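Local coordinates for protein nigritoxine (Vibrio nigripulchritudo, PDB 5M41) that acts as a bacterial toxin against crustaceans and insects and has a new fold, at residues 22-26 with 196-200; 82-86 with 127-131; 85-89 with 99-104. One frame throughout, in Å; residues are numbered along the deposited sequence.

Contact 1 of 3, residues 22-26 with 196-200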
loop_
_atom_site.group_PDB
_atom_site.type_symbol
_atom_site.label_atom_id
_atom_site.label_comp_id
_atom_site.label_asym_id
_atom_site.label_seq_id
_atom_site.Cartn_x
_atom_site.Cartn_y
_atom_site.Cartn_z
ATOM N N HIS A 22 -1.323 -24.979 -12.826
ATOM C CA HIS A 22 -0.199 -25.942 -12.928
ATOM C C HIS A 22 1.111 -25.306 -13.297
ATOM O O HIS A 22 2.152 -25.756 -12.845
ATOM C CB HIS A 22 -0.487 -27.038 -13.942
ATOM C CG HIS A 22 -1.764 -27.785 -13.684
ATOM N ND1 HIS A 22 -1.948 -28.573 -12.589
ATOM C CD2 HIS A 22 -2.938 -27.851 -14.422
ATOM C CE1 HIS A 22 -3.192 -29.108 -12.635
ATOM N NE2 HIS A 22 -3.790 -28.669 -13.757
ATOM N N SER A 23 1.090 -24.290 -14.147
ATOM C CA SER A 23 2.330 -23.622 -14.482
ATOM C C SER A 23 2.965 -22.896 -13.289
ATOM O O SER A 23 4.175 -22.845 -13.181
ATOM C CB SER A 23 2.164 -22.702 -15.698
ATOM O OG SER A 23 1.274 -21.650 -15.413
ATOM N N ALA A 24 2.154 -22.352 -12.387
ATOM C CA ALA A 24 2.687 -21.678 -11.196
ATOM C C ALA A 24 3.407 -22.674 -10.278
ATOM O O ALA A 24 4.455 -22.363 -9.724
ATOM C CB ALA A 24 1.568 -20.992 -10.418
ATOM N N VAL A 25 2.829 -23.860 -10.099
ATOM C CA VAL A 25 3.485 -24.918 -9.328
ATOM C C VAL A 25 4.768 -25.382 -10.042
ATOM O O VAL A 25 5.868 -25.358 -9.464
ATOM C CB VAL A 25 2.506 -26.099 -9.107
ATOM C CG1 VAL A 25 3.184 -27.218 -8.348
ATOM C CG2 VAL A 25 1.261 -25.623 -8.359
ATOM N N ALA A 26 4.621 -25.761 -11.312
ATOM C CA ALA A 26 5.722 -26.253 -12.114
ATOM C C ALA A 26 6.880 -25.236 -12.203
ATOM O O ALA A 26 8.021 -25.644 -12.108
ATOM C CB ALA A 26 5.236 -26.614 -13.506
ATOM N N ASP A 196 3.461 -29.010 -17.624
ATOM C CA ASP A 196 3.158 -28.356 -16.348
ATOM C C ASP A 196 2.270 -29.230 -15.482
ATOM O O ASP A 196 2.491 -29.364 -14.274
ATOM C CB ASP A 196 2.533 -26.965 -16.544
ATOM C CG ASP A 196 3.510 -25.962 -17.164
ATOM O OD1 ASP A 196 4.736 -26.218 -17.207
ATOM O OD2 ASP A 196 3.035 -24.909 -17.586
ATOM N N GLN A 197 1.270 -29.831 -16.108
ATOM C CA GLN A 197 0.320 -30.648 -15.384
ATOM C C GLN A 197 0.933 -31.948 -14.862
ATOM O O GLN A 197 0.627 -32.383 -13.749
ATOM C CB GLN A 197 -0.897 -30.936 -16.256
ATOM C CG GLN A 197 -1.980 -31.695 -15.523
ATOM C CD GLN A 197 -3.195 -31.889 -16.384
ATOM O OE1 GLN A 197 -3.083 -32.133 -17.601
ATOM N NE2 GLN A 197 -4.373 -31.776 -15.770
ATOM N N ILE A 198 1.801 -32.569 -15.653
ATOM C CA ILE A 198 2.417 -33.807 -15.205
ATOM C C ILE A 198 3.297 -33.492 -14.018
ATOM O O ILE A 198 3.257 -34.184 -12.999
ATOM C CB ILE A 198 3.173 -34.531 -16.330
ATOM C CG1 ILE A 198 2.182 -34.886 -17.435
ATOM C CG2 ILE A 198 3.757 -35.838 -15.822
ATOM C CD1 ILE A 198 2.250 -36.320 -17.930
ATOM N N LEU A 199 4.036 -32.390 -14.120
ATOM C CA LEU A 199 4.907 -31.964 -13.047
ATOM C C LEU A 199 4.157 -31.671 -11.716
ATOM O O LEU A 199 4.569 -32.135 -10.643
ATOM C CB LEU A 199 5.694 -30.737 -13.507
ATOM C CG LEU A 199 7.030 -30.352 -12.888
ATOM C CD1 LEU A 199 7.903 -31.536 -12.433
ATOM C CD2 LEU A 199 7.766 -29.494 -13.903
ATOM N N SER A 200 3.056 -30.925 -11.781
ATOM C CA SER A 200 2.318 -30.594 -10.569
ATOM C C SER A 200 1.662 -31.839 -9.968
ATOM O O SER A 200 1.553 -31.954 -8.727
ATOM C CB SER A 200 1.290 -29.475 -10.812
ATOM O OG SER A 200 0.341 -29.815 -11.799
#

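Contact 2 of 3, residues 82-86 with 127-131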
loop_
_atom_site.group_PDB
_atom_site.type_symbol
_atom_site.label_atom_id
_atom_site.label_comp_id
_atom_site.label_asym_id
_atom_site.label_seq_id
_atom_site.Cartn_x
_atom_site.Cartn_y
_atom_site.Cartn_z
ATOM N N GLY A 82 12.815 -47.477 -13.337
ATOM C CA GLY A 82 12.219 -46.553 -14.314
ATOM C C GLY A 82 10.838 -46.108 -13.862
ATOM O O GLY A 82 9.860 -46.345 -14.553
ATOM N N ALA A 83 10.754 -45.444 -12.706
ATOM C CA ALA A 83 9.470 -45.045 -12.146
ATOM C C ALA A 83 9.671 -43.774 -11.336
ATOM O O ALA A 83 10.542 -43.733 -10.485
ATOM C CB ALA A 83 8.901 -46.164 -11.255
ATOM N N THR A 84 8.865 -42.748 -11.581
ATOM C CA THR A 84 9.050 -41.471 -10.893
ATOM C C THR A 84 8.654 -41.608 -9.414
ATOM O O THR A 84 7.717 -42.329 -9.095
ATOM C CB THR A 84 8.229 -40.401 -11.608
ATOM O OG1 THR A 84 8.578 -40.404 -13.001
ATOM C CG2 THR A 84 8.452 -39.015 -10.996
ATOM N N ASN A 85 9.402 -40.980 -8.512
ATOM C CA ASN A 85 9.048 -40.954 -7.072
ATOM C C ASN A 85 9.194 -42.286 -6.334
ATOM O O ASN A 85 8.718 -42.422 -5.197
ATOM C CB ASN A 85 7.613 -40.455 -6.878
ATOM C CG ASN A 85 7.424 -39.012 -7.357
ATOM O OD1 ASN A 85 8.265 -38.143 -7.091
ATOM N ND2 ASN A 85 6.313 -38.751 -8.055
ATOM N N MET A 86 9.787 -43.278 -6.984
ATOM C CA MET A 86 9.792 -44.645 -6.437
ATOM C C MET A 86 11.156 -45.267 -6.408
ATOM O O MET A 86 12.009 -44.998 -7.275
ATOM C CB MET A 86 8.851 -45.544 -7.252
ATOM C CG MET A 86 7.392 -45.101 -7.216
ATOM S SD MET A 86 6.340 -46.050 -8.339
ATOM C CE MET A 86 6.637 -47.695 -7.680
ATOM N N PHE A 127 0.381 -44.858 -8.088
ATOM C CA PHE A 127 1.545 -45.626 -8.552
ATOM C C PHE A 127 1.629 -45.567 -10.073
ATOM O O PHE A 127 2.693 -45.321 -10.657
ATOM C CB PHE A 127 1.479 -47.082 -8.071
ATOM C CG PHE A 127 1.834 -47.250 -6.619
ATOM C CD1 PHE A 127 3.132 -47.573 -6.239
ATOM C CD2 PHE A 127 0.883 -47.019 -5.619
ATOM C CE1 PHE A 127 3.464 -47.702 -4.894
ATOM C CE2 PHE A 127 1.216 -47.143 -4.267
ATOM C CZ PHE A 127 2.504 -47.495 -3.909
ATOM N N ARG A 128 0.480 -45.735 -10.705
ATOM C CA ARG A 128 0.406 -45.774 -12.131
ATOM C C ARG A 128 0.871 -44.467 -12.772
ATOM O O ARG A 128 1.485 -44.507 -13.840
ATOM C CB ARG A 128 -1.022 -46.063 -12.562
ATOM C CG ARG A 128 -1.118 -46.489 -14.014
ATOM C CD ARG A 128 -2.524 -46.985 -14.320
ATOM N NE ARG A 128 -2.784 -46.869 -15.742
ATOM C CZ ARG A 128 -3.286 -45.783 -16.322
ATOM N NH1 ARG A 128 -3.604 -44.715 -15.594
ATOM N NH2 ARG A 128 -3.472 -45.770 -17.636
ATOM N N GLN A 129 0.549 -43.342 -12.123
ATOM C CA GLN A 129 0.930 -41.971 -12.545
ATOM C C GLN A 129 2.435 -41.781 -12.650
ATOM O O GLN A 129 2.896 -40.851 -13.285
ATOM C CB GLN A 129 0.516 -40.973 -11.463
ATOM C CG GLN A 129 -0.798 -40.288 -11.656
ATOM C CD GLN A 129 -1.196 -39.516 -10.405
ATOM O OE1 GLN A 129 -0.398 -39.313 -9.467
ATOM N NE2 GLN A 129 -2.450 -39.102 -10.372
ATOM N N ASN A 130 3.187 -42.608 -11.937
ATOM C CA ASN A 130 4.640 -42.476 -11.884
ATOM C C ASN A 130 5.348 -43.008 -13.120
ATOM O O ASN A 130 6.588 -42.901 -13.230
ATOM C CB ASN A 130 5.178 -43.143 -10.621
ATOM C CG ASN A 130 4.897 -42.332 -9.361
ATOM O OD1 ASN A 130 4.827 -41.117 -9.416
ATOM N ND2 ASN A 130 4.773 -43.002 -8.217
ATOM N N PHE A 131 4.561 -43.555 -14.060
ATOM C CA PHE A 131 5.083 -44.095 -15.298
ATOM C C PHE A 131 4.707 -43.204 -16.474
ATOM O O PHE A 131 3.640 -42.609 -16.479
ATOM C CB PHE A 131 4.574 -45.540 -15.491
ATOM C CG PHE A 131 5.049 -46.485 -14.403
ATOM C CD1 PHE A 131 6.302 -47.102 -14.482
ATOM C CD2 PHE A 131 4.252 -46.729 -13.280
ATOM C CE1 PHE A 131 6.735 -47.964 -13.475
ATOM C CE2 PHE A 131 4.688 -47.569 -12.262
ATOM C CZ PHE A 131 5.935 -48.189 -12.357
#

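Contact 3 of 3, residues 85-89 with 99-104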
loop_
_atom_site.group_PDB
_atom_site.type_symbol
_atom_site.label_atom_id
_atom_site.label_comp_id
_atom_site.label_asym_id
_atom_site.label_seq_id
_atom_site.Cartn_x
_atom_site.Cartn_y
_atom_site.Cartn_z
ATOM N N ASN A 85 9.402 -40.980 -8.512
ATOM C CA ASN A 85 9.048 -40.954 -7.072
ATOM C C ASN A 85 9.194 -42.286 -6.334
ATOM O O ASN A 85 8.718 -42.422 -5.197
ATOM C CB ASN A 85 7.613 -40.455 -6.878
ATOM C CG ASN A 85 7.424 -39.012 -7.357
ATOM O OD1 ASN A 85 8.265 -38.143 -7.091
ATOM N ND2 ASN A 85 6.313 -38.751 -8.055
ATOM N N MET A 86 9.787 -43.278 -6.984
ATOM C CA MET A 86 9.792 -44.645 -6.437
ATOM C C MET A 86 11.156 -45.267 -6.408
ATOM O O MET A 86 12.009 -44.998 -7.275
ATOM C CB MET A 86 8.851 -45.544 -7.252
ATOM C CG MET A 86 7.392 -45.101 -7.216
ATOM S SD MET A 86 6.340 -46.050 -8.339
ATOM C CE MET A 86 6.637 -47.695 -7.680
ATOM N N PHE A 87 11.372 -46.092 -5.387
ATOM C CA PHE A 87 12.608 -46.845 -5.225
ATOM C C PHE A 87 12.322 -47.982 -4.239
ATOM O O PHE A 87 11.262 -48.010 -3.638
ATOM C CB PHE A 87 13.770 -45.952 -4.714
ATOM C CG PHE A 87 13.469 -45.231 -3.419
ATOM C CD1 PHE A 87 13.794 -45.805 -2.180
ATOM C CD2 PHE A 87 12.857 -43.970 -3.432
ATOM C CE1 PHE A 87 13.519 -45.147 -0.983
ATOM C CE2 PHE A 87 12.587 -43.307 -2.223
ATOM C CZ PHE A 87 12.928 -43.884 -1.010
ATOM N N PHE A 88 13.274 -48.903 -4.093
ATOM C CA PHE A 88 13.142 -50.052 -3.169
ATOM C C PHE A 88 14.248 -50.063 -2.131
ATOM O O PHE A 88 15.420 -49.802 -2.455
ATOM C CB PHE A 88 13.226 -51.366 -3.951
ATOM C CG PHE A 88 12.624 -52.559 -3.229
ATOM C CD1 PHE A 88 11.243 -52.723 -3.153
ATOM C CD2 PHE A 88 13.440 -53.539 -2.690
ATOM C CE1 PHE A 88 10.689 -53.825 -2.512
ATOM C CE2 PHE A 88 12.891 -54.654 -2.044
ATOM C CZ PHE A 88 11.513 -54.798 -1.974
ATOM N N MET A 89 13.876 -50.382 -0.891
ATOM C CA MET A 89 14.840 -50.558 0.178
ATOM C C MET A 89 14.871 -52.048 0.563
ATOM O O MET A 89 14.023 -52.520 1.322
ATOM C CB MET A 89 14.465 -49.696 1.376
ATOM C CG MET A 89 14.135 -48.254 0.996
ATOM S SD MET A 89 13.692 -47.319 2.462
ATOM C CE MET A 89 15.324 -47.274 3.200
ATOM N N ILE A 99 11.145 -52.842 1.324
ATOM C CA ILE A 99 10.146 -51.779 1.343
ATOM C C ILE A 99 10.132 -51.006 0.023
ATOM O O ILE A 99 11.172 -50.517 -0.419
ATOM C CB ILE A 99 10.391 -50.813 2.527
ATOM C CG1 ILE A 99 10.207 -51.545 3.871
ATOM C CG2 ILE A 99 9.467 -49.600 2.436
ATOM C CD1 ILE A 99 10.372 -50.652 5.082
ATOM N N LEU A 100 8.952 -50.938 -0.588
ATOM C CA LEU A 100 8.708 -50.168 -1.784
ATOM C C LEU A 100 8.260 -48.784 -1.347
ATOM O O LEU A 100 7.299 -48.668 -0.595
ATOM C CB LEU A 100 7.595 -50.823 -2.620
ATOM C CG LEU A 100 7.115 -49.981 -3.802
ATOM C CD1 LEU A 100 8.229 -49.828 -4.843
ATOM C CD2 LEU A 100 5.897 -50.643 -4.425
ATOM N N VAL A 101 8.973 -47.752 -1.793
ATOM C CA VAL A 101 8.607 -46.364 -1.477
ATOM C C VAL A 101 7.993 -45.674 -2.706
ATOM O O VAL A 101 8.508 -45.822 -3.826
ATOM C CB VAL A 101 9.822 -45.579 -0.944
ATOM C CG1 VAL A 101 9.447 -44.114 -0.671
ATOM C CG2 VAL A 101 10.352 -46.238 0.354
ATOM N N ASN A 102 6.880 -44.963 -2.489
ATOM C CA ASN A 102 6.271 -44.061 -3.463
ATOM C C ASN A 102 6.094 -42.719 -2.761
ATOM O O ASN A 102 5.142 -42.504 -2.002
ATOM C CB ASN A 102 4.905 -44.587 -3.972
ATOM C CG ASN A 102 4.261 -43.669 -5.019
ATOM O OD1 ASN A 102 4.788 -42.583 -5.351
ATOM N ND2 ASN A 102 3.097 -44.081 -5.527
ATOM N N LEU A 103 7.016 -41.802 -3.025
ATOM C CA LEU A 103 6.995 -40.524 -2.321
ATOM C C LEU A 103 5.762 -39.697 -2.637
ATOM O O LEU A 103 5.424 -38.777 -1.879
ATOM C CB LEU A 103 8.265 -39.719 -2.607
ATOM C CG LEU A 103 9.594 -40.371 -2.237
ATOM C CD1 LEU A 103 10.716 -39.530 -2.819
ATOM C CD2 LEU A 103 9.759 -40.521 -0.720
ATOM N N ASN A 104 5.078 -40.013 -3.737
ATOM C CA ASN A 104 3.893 -39.238 -4.141
ATOM C C ASN A 104 2.556 -39.919 -3.824
ATOM O O ASN A 104 1.512 -39.478 -4.311
ATOM C CB ASN A 104 3.947 -38.888 -5.637
ATOM C CG ASN A 104 3.105 -37.667 -5.974
ATOM O OD1 ASN A 104 3.107 -36.703 -5.220
ATOM N ND2 ASN A 104 2.380 -37.702 -7.088
#

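Contact 1 of 3, residues 22-26 with 196-200
The rotamers of His22, Gln197 and Ser200 decide how the helices carrying 22-26 and 196-200 meet. His22, with chi1 in the m well, leans over the opposing helix so that ND1 lies 2.7 Å from OG of Ser200, a hydrogen bond in which either group could be the donor; in the conformer given here, the p rotamer of Ser200 presents its hydroxyl to the ring. The extended t,t side chain of Gln197 lays its CG over a face of the imidazole, 4.0 Å from the ring centroid, a CH-pi contact. Next to the His22-Ser200 bond, CG1 of Val25 meets CB of Ser200 at 3.8 Å. Asp196, an m rotamer, reaches back to helix 22-30, where its OD1 forms a salt bridge with Arg30; on its side CB of Ala26 meets CD2 of Leu199 at 3.9 Å. The segment axes approach to 8.1 Å at 61°, an obliquely crossed helix pair whose Asp196 side chain is about 9 Å from the magnesium ion bound at Val189, Glu192 and, on the same helix 195-203, Asp195.

Contact 2 of 3, residues 82-86 with 127-131
A thioether serving as a hydrogen-bond acceptor is the oddity of this contact: ND2 of Asn130 points at SD of Met86 from 3.4 Å, a weak bond, while the same amide nitrogen also bonds to Asn102. The sulfur lies obliquely to two rings, with SD of Met86 5.3 Å from the ring centroid of Phe127 and 5.3 Å from that of Phe131, so both are Met-aromatic contacts. The methyl CE of Met86 adds an apolar touch at the Phe127 ring edge, 3.8 Å from CD1. Two tight turns face one another here. A type II beta turn, Ala83 to Met86, leads into strand 86-90 of a five-stranded antiparallel sheet, and a type I beta turn, Arg128 to Phe131, overlaps the C-terminal part of the helix that includes Phe127 and Arg128; together they fasten the helix to the start of the strand. Asn130 joins the turns through both backbone and side chain. Its O accepts a nearly straight hydrogen bond from N of Thr84 at 2.8 Å, and its OD1 accepts one from ND2 of Asn85 at 3.1 Å. Asn85 takes up the positive phi of the turn, and its OD1 is bonded to Tyr41; the hydroxyl of Thr84 has its main partner in His188. One residue before Thr84, CB of Ala83 packs against CE1 of Phe131 at 3.6 Å.

Contact 3 of 3, residues 85-89 with 99-104
Apolar side chains dominate both faces of this antiparallel beta hairpin, built from strands 86-90 and 98-102 within a five-stranded sheet. On one face the p rotamer of Phe87 folds its ring across the neighbouring strand, so that CB of Val101 sits 3.7 Å from the ring centroid in a CH-pi contact; Met89 and Ile99 share this face, which helix 34-54 covers. On the other, shared by Asn102, CE of Met86 meets CD1 of Leu100 at 3.9 Å, and CD1 of Phe88 lies 4.1 Å from CB of Leu100. Between the faces, the backbone ladder has hydrogen-bonded pairs at Phe87 with Val101 and Met89 with Ile99, N of Met89 lying 2.7 Å from O of Ile99. Past the last bridge, N of Leu103 donates to O of Asn85 at 2.8 Å. At this polar edge Asn102, bonded by ND2 to O of Ser126 and by OD1 to ND2 of Asn130, opens an Asx turn, OD1 accepting from N of Asn104 at 3.0 Å.

How the contacts relate
The three contacts lie on the same side of the chain's centre but differ in depth. Contacts 2 and 3 are buried, share Asn85 and Met86, and have centres about 9 Å apart; contact 1 is partly exposed, its centre about 17 Å from that of contact 2 and 22 Å from that of contact 3, without touching either. Chemistry follows place. Within the sheet, contact 3 relies on repeated backbone bonds and mostly apolar faces; at the strand's start, contact 2 relies on one backbone bond, asparagine amides and a methionine between two phenylalanines; between helices, contact 1 mixes a His-Ser bond and a CH-pi contact with small apolar touches. Helix 195-203 links all three, the backbone O of Leu202 accepting from ND2 of Asn85.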